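Local coordinates for WipB (Legionella pneumophila, PDB 5NNY), which is a translocated effector Ser/Thr phosphatase that targets the host's lysosomal nutrient-sensing machinery, represented here by its phosphatase domain, at residues His12-Arg24 / Glu33-Pro45. Numbering follows the deposited sequence.
Sequences HANALLFLNILVR and ENYAKFAEIYTLP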
ATOM      1  N   HIS A  12       0.013   3.373  -8.427  1.00 18.58           N
ATOM      2  CA  HIS A  12       0.907   2.557  -9.259  1.00 18.85           C
ATOM      3  C   HIS A  12       2.375   2.907  -9.013  1.00 18.24           C
ATOM      4  O   HIS A  12       3.185   3.010  -9.939  1.00 17.49           O
ATOM      5  CB  HIS A  12       0.536   2.689 -10.732  1.00 25.41           C
ATOM      6  CG  HIS A  12      -0.886   2.310 -10.998  1.00 22.79           C
ATOM      7  ND1 HIS A  12      -1.375   1.056 -10.706  1.00 22.62           N
ATOM      8  CD2 HIS A  12      -1.933   3.026 -11.467  1.00 26.82           C
ATOM      9  CE1 HIS A  12      -2.663   1.010 -11.005  1.00 32.61           C
ATOM     10  NE2 HIS A  12      -3.026   2.195 -11.461  1.00 26.07           N
ATOM     11  N   ALA A  13       2.708   3.109  -7.744  1.00 18.21           N
ATOM     12  CA  ALA A  13       4.075   3.383  -7.294  1.00 21.15           C
ATOM     13  C   ALA A  13       4.672   4.625  -7.945  1.00 21.61           C
ATOM     14  O   ALA A  13       5.888   4.726  -8.102  1.00 20.60           O
ATOM     15  CB  ALA A  13       4.983   2.171  -7.535  1.00 19.27           C
ATOM     16  N   ASN A  14       3.836   5.590  -8.321  1.00 17.10           N
ATOM     17  CA  ASN A  14       4.313   6.815  -8.960  1.00 18.32           C
ATOM     18  C   ASN A  14       4.609   7.806  -7.843  1.00 19.93           C
ATOM     19  O   ASN A  14       3.696   8.427  -7.288  1.00 16.23           O
ATOM     20  CB  ASN A  14       3.277   7.338  -9.952  1.00 20.90           C
ATOM     21  CG  ASN A  14       3.739   8.593 -10.708  1.00 20.24           C
ATOM     22  OD1 ASN A  14       4.619   9.321 -10.259  1.00 18.80           O
ATOM     23  ND2 ASN A  14       3.117   8.849 -11.854  1.00 23.12           N
ATOM     24  N   ALA A  15       5.898   7.958  -7.503  1.00 19.20           N
ATOM     25  CA  ALA A  15       6.255   8.784  -6.358  1.00 20.56           C
ATOM     26  C   ALA A  15       6.023  10.261  -6.643  1.00 14.97           C
ATOM     27  O   ALA A  15       5.740  11.027  -5.717  1.00 16.36           O
ATOM     28  CB  ALA A  15       7.712   8.514  -5.948  1.00 18.51           C
ATOM     29  N   LEU A  16       6.119  10.683  -7.906  1.00 15.97           N
ATOM     30  CA  LEU A  16       5.885  12.085  -8.245  1.00 19.40           C
ATOM     31  C   LEU A  16       4.408  12.423  -8.151  1.00 18.41           C
ATOM     32  O   LEU A  16       4.035  13.497  -7.664  1.00 19.60           O
ATOM     33  CB  LEU A  16       6.386  12.404  -9.656  1.00 14.93           C
ATOM     34  CG  LEU A  16       6.140  13.823 -10.203  1.00 18.34           C
ATOM     35  CD1 LEU A  16       6.736  14.962  -9.325  1.00 15.15           C
ATOM     36  CD2 LEU A  16       6.667  13.929 -11.633  1.00 20.83           C
ATOM     37  N   LEU A  17       3.553  11.516  -8.622  1.00 17.55           N
ATOM     38  CA  LEU A  17       2.120  11.685  -8.417  1.00 20.27           C
ATOM     39  C   LEU A  17       1.795  11.804  -6.936  1.00 19.65           C
ATOM     40  O   LEU A  17       1.059  12.714  -6.531  1.00 19.87           O
ATOM     41  CB  LEU A  17       1.370  10.510  -9.051  1.00 14.99           C
ATOM     42  CG  LEU A  17      -0.137  10.393  -8.811  1.00 19.26           C
ATOM     43  CD1 LEU A  17      -0.919  11.638  -9.259  1.00 20.45           C
ATOM     44  CD2 LEU A  17      -0.670   9.137  -9.488  1.00 20.42           C
ATOM     45  N   PHE A  18       2.362  10.907  -6.113  1.00 19.34           N
ATOM     46  CA  PHE A  18       2.221  10.985  -4.656  1.00 16.56           C
ATOM     47  C   PHE A  18       2.663  12.349  -4.129  1.00 21.82           C
ATOM     48  O   PHE A  18       1.933  12.999  -3.371  1.00 18.59           O
ATOM     49  CB  PHE A  18       3.024   9.859  -3.996  1.00 20.73           C
ATOM     50  CG  PHE A  18       2.696   9.624  -2.533  1.00 18.95           C
ATOM     51  CD1 PHE A  18       1.434   9.880  -2.024  1.00 21.34           C
ATOM     52  CD2 PHE A  18       3.662   9.135  -1.674  1.00 20.93           C
ATOM     53  CE1 PHE A  18       1.159   9.646  -0.678  1.00 20.88           C
ATOM     54  CE2 PHE A  18       3.391   8.903  -0.335  1.00 25.06           C
ATOM     55  CZ  PHE A  18       2.132   9.164   0.168  1.00 19.93           C
ATOM     56  N   LEU A  19       3.861  12.800  -4.519  1.00 18.71           N
ATOM     57  CA  LEU A  19       4.317  14.130  -4.126  1.00 21.40           C
ATOM     58  C   LEU A  19       3.331  15.213  -4.550  1.00 23.64           C
ATOM     59  O   LEU A  19       3.021  16.119  -3.767  1.00 18.20           O
ATOM     60  CB  LEU A  19       5.695  14.416  -4.737  1.00 17.26           C
ATOM     61  CG  LEU A  19       6.324  15.719  -4.210  1.00 22.35           C
ATOM     62  CD1 LEU A  19       6.992  15.466  -2.880  1.00 23.04           C
ATOM     63  CD2 LEU A  19       7.345  16.282  -5.181  1.00 16.99           C
ATOM     64  N   ASN A  20       2.856  15.158  -5.794  1.00 19.42           N
ATOM     65  CA  ASN A  20       1.967  16.199  -6.302  1.00 20.07           C
ATOM     66  C   ASN A  20       0.713  16.320  -5.444  1.00 21.43           C
ATOM     67  O   ASN A  20       0.309  17.430  -5.063  1.00 22.57           O
ATOM     68  CB  ASN A  20       1.600  15.900  -7.755  1.00 20.68           C
ATOM     69  CG  ASN A  20       1.184  17.139  -8.516  1.00 24.00           C
ATOM     70  OD1 ASN A  20       1.674  18.246  -8.256  1.00 31.79           O
ATOM     71  ND2 ASN A  20       0.289  16.961  -9.480  1.00 20.38           N
ATOM     72  N   ILE A  21       0.092  15.185  -5.120  1.00 19.04           N
ATOM     73  CA  ILE A  21      -1.131  15.223  -4.328  1.00 17.47           C
ATOM     74  C   ILE A  21      -0.846  15.784  -2.942  1.00 21.91           C
ATOM     75  O   ILE A  21      -1.592  16.640  -2.438  1.00 22.23           O
ATOM     76  CB  ILE A  21      -1.771  13.825  -4.263  1.00 20.87           C
ATOM     77  CG1 ILE A  21      -2.146  13.340  -5.663  1.00 26.19           C
ATOM     78  CG2 ILE A  21      -3.017  13.843  -3.388  1.00 18.91           C
ATOM     79  CD1 ILE A  21      -2.468  11.842  -5.711  1.00 26.01           C
ATOM     80  N   LEU A  22       0.256  15.345  -2.322  1.00 21.65           N
ATOM     81  CA  LEU A  22       0.623  15.830  -0.995  1.00 23.05           C
ATOM     82  C   LEU A  22       0.831  17.342  -0.990  1.00 22.06           C
ATOM     83  O   LEU A  22       0.487  18.010  -0.013  1.00 20.81           O
ATOM     84  CB  LEU A  22       1.884  15.111  -0.506  1.00 18.63           C
ATOM     85  CG  LEU A  22       1.731  13.639  -0.147  1.00 22.34           C
ATOM     86  CD1 LEU A  22       3.096  12.983  -0.022  1.00 21.57           C
ATOM     87  CD2 LEU A  22       0.945  13.499   1.160  1.00 19.41           C
ATOM     88  N   VAL A  23       1.388  17.900  -2.070  1.00 19.18           N
ATOM     89  CA  VAL A  23       1.575  19.349  -2.155  1.00 21.78           C
ATOM     90  C   VAL A  23       0.240  20.056  -2.386  1.00 21.50           C
ATOM     91  O   VAL A  23      -0.096  21.030  -1.694  1.00 20.94           O
ATOM     92  CB  VAL A  23       2.591  19.699  -3.260  1.00 22.53           C
ATOM     93  CG1 VAL A  23       2.666  21.212  -3.441  1.00 22.95           C
ATOM     94  CG2 VAL A  23       3.965  19.134  -2.932  1.00 23.45           C
ATOM     95  N   ARG A  24      -0.531  19.586  -3.372  1.00 19.59           N
ATOM     96  CA  ARG A  24      -1.771  20.252  -3.758  1.00 24.40           C
ATOM     97  C   ARG A  24      -2.826  20.174  -2.662  1.00 25.19           C
ATOM     98  O   ARG A  24      -3.730  21.011  -2.618  1.00 27.68           O
ATOM     99  CB  ARG A  24      -2.313  19.640  -5.054  1.00 27.33           C
ATOM    100  CG  ARG A  24      -1.475  19.969  -6.278  1.00 34.07           C
ATOM    101  CD  ARG A  24      -2.005  19.299  -7.548  1.00 39.63           C
ATOM    102  NE  ARG A  24      -3.404  19.617  -7.836  1.00 39.15           N
ATOM    103  CZ  ARG A  24      -3.804  20.714  -8.473  1.00 39.49           C
ATOM    104  NH1 ARG A  24      -2.913  21.614  -8.879  1.00 35.27           N
ATOM    105  NH2 ARG A  24      -5.094  20.917  -8.698  1.00 43.51           N
ATOM    106  N   GLU A  33      11.953  24.835  -6.638  1.00 21.72           N
ATOM    107  CA  GLU A  33      13.190  24.314  -7.211  1.00 20.74           C
ATOM    108  C   GLU A  33      13.427  22.865  -6.796  1.00 19.81           C
ATOM    109  O   GLU A  33      13.923  22.053  -7.598  1.00 19.75           O
ATOM    110  CB  GLU A  33      14.376  25.204  -6.829  1.00 29.67           C
ATOM    111  CG  GLU A  33      15.663  24.763  -7.524  1.00 39.81           C
ATOM    112  CD  GLU A  33      16.779  25.808  -7.494  1.00 48.41           C
ATOM    113  OE1 GLU A  33      16.746  26.722  -6.636  1.00 49.28           O
ATOM    114  OE2 GLU A  33      17.690  25.708  -8.346  1.00 48.10           O
ATOM    115  N   ASN A  34      13.058  22.508  -5.558  1.00 21.57           N
ATOM    116  CA  ASN A  34      13.222  21.124  -5.107  1.00 18.64           C
ATOM    117  C   ASN A  34      12.161  20.202  -5.688  1.00 18.32           C
ATOM    118  O   ASN A  34      12.420  19.011  -5.913  1.00 19.48           O
ATOM    119  CB  ASN A  34      13.186  21.040  -3.580  1.00 20.01           C
ATOM    120  CG  ASN A  34      14.497  21.468  -2.942  1.00 20.38           C
ATOM    121  OD1 ASN A  34      15.550  21.440  -3.588  1.00 22.15           O
ATOM    122  ND2 ASN A  34      14.444  21.861  -1.670  1.00 23.97           N
ATOM    123  N   TYR A  35      10.954  20.715  -5.898  1.00 21.11           N
ATOM    124  CA  TYR A  35       9.976  19.966  -6.666  1.00 21.01           C
ATOM    125  C   TYR A  35      10.515  19.643  -8.054  1.00 16.71           C
ATOM    126  O   TYR A  35      10.385  18.508  -8.536  1.00 19.59           O
ATOM    127  CB  TYR A  35       8.694  20.790  -6.741  1.00 16.63           C
ATOM    128  CG  TYR A  35       7.491  20.073  -7.280  1.00 18.49           C
ATOM    129  CD1 TYR A  35       7.331  19.866  -8.642  1.00 16.18           C
ATOM    130  CD2 TYR A  35       6.484  19.659  -6.431  1.00 20.41           C
ATOM    131  CE1 TYR A  35       6.219  19.247  -9.137  1.00 21.65           C
ATOM    132  CE2 TYR A  35       5.356  19.029  -6.919  1.00 29.14           C
ATOM    133  CZ  TYR A  35       5.237  18.820  -8.273  1.00 25.79           C
ATOM    134  OH  TYR A  35       4.132  18.193  -8.777  1.00 29.34           O
ATOM    135  N   ALA A  36      11.131  20.628  -8.712  1.00 18.75           N
ATOM    136  CA  ALA A  36      11.634  20.384 -10.058  1.00 17.46           C
ATOM    137  C   ALA A  36      12.760  19.368 -10.028  1.00 17.79           C
ATOM    138  O   ALA A  36      12.840  18.499 -10.903  1.00 19.22           O
ATOM    139  CB  ALA A  36      12.105  21.683 -10.718  1.00 18.42           C
ATOM    140  N   LYS A  37      13.641  19.461  -9.022  1.00 17.28           N
ATOM    141  CA  LYS A  37      14.676  18.447  -8.858  1.00 15.28           C
ATOM    142  C   LYS A  37      14.055  17.062  -8.667  1.00 14.92           C
ATOM    143  O   LYS A  37      14.528  16.074  -9.243  1.00 17.45           O
ATOM    144  CB  LYS A  37      15.582  18.785  -7.671  1.00 25.50           C
ATOM    145  CG  LYS A  37      16.661  19.866  -7.926  1.00 22.57           C
ATOM    146  CD  LYS A  37      17.473  20.133  -6.645  1.00 18.11           C
ATOM    147  CE  LYS A  37      18.690  21.041  -6.854  1.00 22.70           C
ATOM    148  NZ  LYS A  37      18.323  22.432  -7.239  1.00 22.56           N
ATOM    149  N   PHE A  38      13.000  16.973  -7.851  1.00 15.88           N
ATOM    150  CA  PHE A  38      12.332  15.691  -7.612  1.00 18.00           C
ATOM    151  C   PHE A  38      11.795  15.106  -8.916  1.00 20.06           C
ATOM    152  O   PHE A  38      12.030  13.924  -9.229  1.00 17.39           O
ATOM    153  CB  PHE A  38      11.196  15.895  -6.599  1.00 21.46           C
ATOM    154  CG  PHE A  38      10.549  14.629  -6.102  1.00 17.79           C
ATOM    155  CD1 PHE A  38       9.753  13.849  -6.928  1.00 22.88           C
ATOM    156  CD2 PHE A  38      10.671  14.276  -4.763  1.00 16.52           C
ATOM    157  CE1 PHE A  38       9.126  12.714  -6.449  1.00 19.52           C
ATOM    158  CE2 PHE A  38      10.063  13.152  -4.273  1.00 22.85           C
ATOM    159  CZ  PHE A  38       9.285  12.363  -5.105  1.00 18.35           C
ATOM    160  N   ALA A  39      11.068  15.922  -9.690  1.00 17.70           N
ATOM    161  CA  ALA A  39      10.512  15.445 -10.957  1.00 20.31           C
ATOM    162  C   ALA A  39      11.620  15.018 -11.919  1.00 17.84           C
ATOM    163  O   ALA A  39      11.474  14.021 -12.639  1.00 19.19           O
ATOM    164  CB  ALA A  39       9.634  16.519 -11.601  1.00 20.02           C
ATOM    165  N   GLU A  40      12.728  15.775 -11.951  1.00 14.34           N
ATOM    166  CA  GLU A  40      13.874  15.408 -12.789  1.00 18.57           C
ATOM    167  C   GLU A  40      14.443  14.043 -12.412  1.00 18.53           C
ATOM    168  O   GLU A  40      14.757  13.225 -13.287  1.00 19.84           O
ATOM    169  CB  GLU A  40      14.988  16.462 -12.671  1.00 14.62           C
ATOM    170  CG  GLU A  40      16.077  16.265 -13.738  1.00 14.82           C
ATOM    171  CD  GLU A  40      17.064  17.392 -13.803  1.00 22.02           C
ATOM    172  OE1 GLU A  40      16.810  18.459 -13.190  1.00 19.75           O
ATOM    173  OE2 GLU A  40      18.105  17.193 -14.470  1.00 19.60           O
ATOM    174  N   ILE A  41      14.654  13.805 -11.116  1.00 17.24           N
ATOM    175  CA  ILE A  41      15.164  12.504 -10.686  1.00 17.79           C
ATOM    176  C   ILE A  41      14.161  11.419 -11.041  1.00 17.29           C
ATOM    177  O   ILE A  41      14.530  10.357 -11.556  1.00 17.24           O
ATOM    178  CB  ILE A  41      15.472  12.523  -9.173  1.00 18.21           C
ATOM    179  CG1 ILE A  41      16.759  13.329  -8.890  1.00 14.88           C
ATOM    180  CG2 ILE A  41      15.586  11.095  -8.625  1.00 18.61           C
ATOM    181  CD1 ILE A  41      17.024  13.594  -7.403  1.00 19.44           C
ATOM    182  N   TYR A  42      12.869  11.683 -10.790  1.00 15.54           N
ATOM    183  CA  TYR A  42      11.845  10.680 -11.043  1.00 14.41           C
ATOM    184  C   TYR A  42      11.799  10.270 -12.509  1.00 22.17           C
ATOM    185  O   TYR A  42      11.501   9.108 -12.816  1.00 21.05           O
ATOM    186  CB  TYR A  42      10.454  11.172 -10.579  1.00 17.00           C
ATOM    187  CG  TYR A  42       9.501  10.008 -10.617  1.00 16.21           C
ATOM    188  CD1 TYR A  42       9.601   8.995  -9.670  1.00 21.90           C
ATOM    189  CD2 TYR A  42       8.578   9.857 -11.652  1.00 18.78           C
ATOM    190  CE1 TYR A  42       8.781   7.862  -9.728  1.00 21.41           C
ATOM    191  CE2 TYR A  42       7.744   8.733 -11.712  1.00 16.41           C
ATOM    192  CZ  TYR A  42       7.869   7.733 -10.754  1.00 18.45           C
ATOM    193  OH  TYR A  42       7.056   6.609 -10.805  1.00 14.46           O
ATOM    194  N   THR A  43      12.122  11.178 -13.434  1.00 23.01           N
ATOM    195  CA  THR A  43      12.024  10.864 -14.858  1.00 17.23           C
ATOM    196  C   THR A  43      13.391  10.758 -15.523  1.00 17.63           C
ATOM    197  O   THR A  43      13.494  10.888 -16.742  1.00 18.24           O
ATOM    198  CB  THR A  43      11.139  11.875 -15.594  1.00 19.43           C
ATOM    199  OG1 THR A  43      11.670  13.200 -15.484  1.00 18.49           O
ATOM    200  CG2 THR A  43       9.742  11.867 -14.996  1.00 22.32           C
ATOM    201  N   LEU A  44      14.438  10.510 -14.736  1.00 19.52           N
ATOM    202  CA  LEU A  44      15.761  10.272 -15.302  1.00 13.08           C
ATOM    203  C   LEU A  44      15.685   9.125 -16.304  1.00 14.98           C
ATOM    204  O   LEU A  44      15.204   8.046 -15.954  1.00 18.05           O
ATOM    205  CB  LEU A  44      16.769   9.920 -14.207  1.00 18.26           C
ATOM    206  CG  LEU A  44      17.389  11.038 -13.367  1.00 31.25           C
ATOM    207  CD1 LEU A  44      18.172  10.473 -12.179  1.00 17.95           C
ATOM    208  CD2 LEU A  44      18.292  11.876 -14.245  1.00 19.08           C
ATOM    209  N   PRO A  45      16.150   9.313 -17.541  1.00 17.02           N
ATOM    210  CA  PRO A  45      16.115   8.203 -18.511  1.00 15.86           C
ATOM    211  C   PRO A  45      16.740   6.919 -18.004  1.00 16.21           C
ATOM    212  O   PRO A  45      16.212   5.837 -18.285  1.00 19.22           O
ATOM    213  CB  PRO A  45      16.882   8.776 -19.709  1.00 18.21           C
ATOM    214  CG  PRO A  45      16.574  10.253 -19.643  1.00 21.87           C
ATOM    215  CD  PRO A  45      16.481  10.603 -18.178  1.00 22.31           C
TER
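Tyr35 OH donates to Asn20 OD1 over a short 2.5 Å, meeting the amide oxygen from above the carbonyl plane and not along a lone pair. The bond is a polar clasp on a largely apolar interface between two nearly antiparallel helices, 15-24 and 33-42, whose axes run 159° apart. With CG anti to the backbone N (chi1 -169°), Tyr35 extends across the gap as a knob among Leu16, Leu19, Asn20 and Val23, and Val23 CG2 lies at the edge of its ring. The reciprocal knob is Leu16, set among Tyr35, Phe38, Ala39 and Tyr42; its CD2 touches Ala39 CB at 3.9 Å. Leu19 CD2 sits over one face of Phe38 in a CH-pi contact, 3.8 Å from the ring centroid, while the same methyl reaches Tyr35 CD2 at 3.7 Å.

At the other end, Tyr42 lies across the start of helix 15-24, one ring face over Leu16 N. Asn14, the N-cap, receives Leu17 N at its OD1 (2.9 Å) and turns its amide nearly parallel to the Tyr42 ring (planes 6° apart), OD1 standing 3.5 Å from CE2 of that ring. Tyr42 OH is hydrogen-bonded to Val103 N, and Phe107 of helix 105-117 packs against the ring. The preceding loop carries the Gly-Asp-Leu-His sequence, matching the GDxH signature of calcineurin-like phosphoesterases. The chemistry thus divides the work: interlocked leucines and aromatics join the helices, the Tyr35 hydroxyl supplies the firm polar bond across the contact, and that of Tyr42 is held by Val103 N from outside it, beside the capped helix start that follows the signature loop.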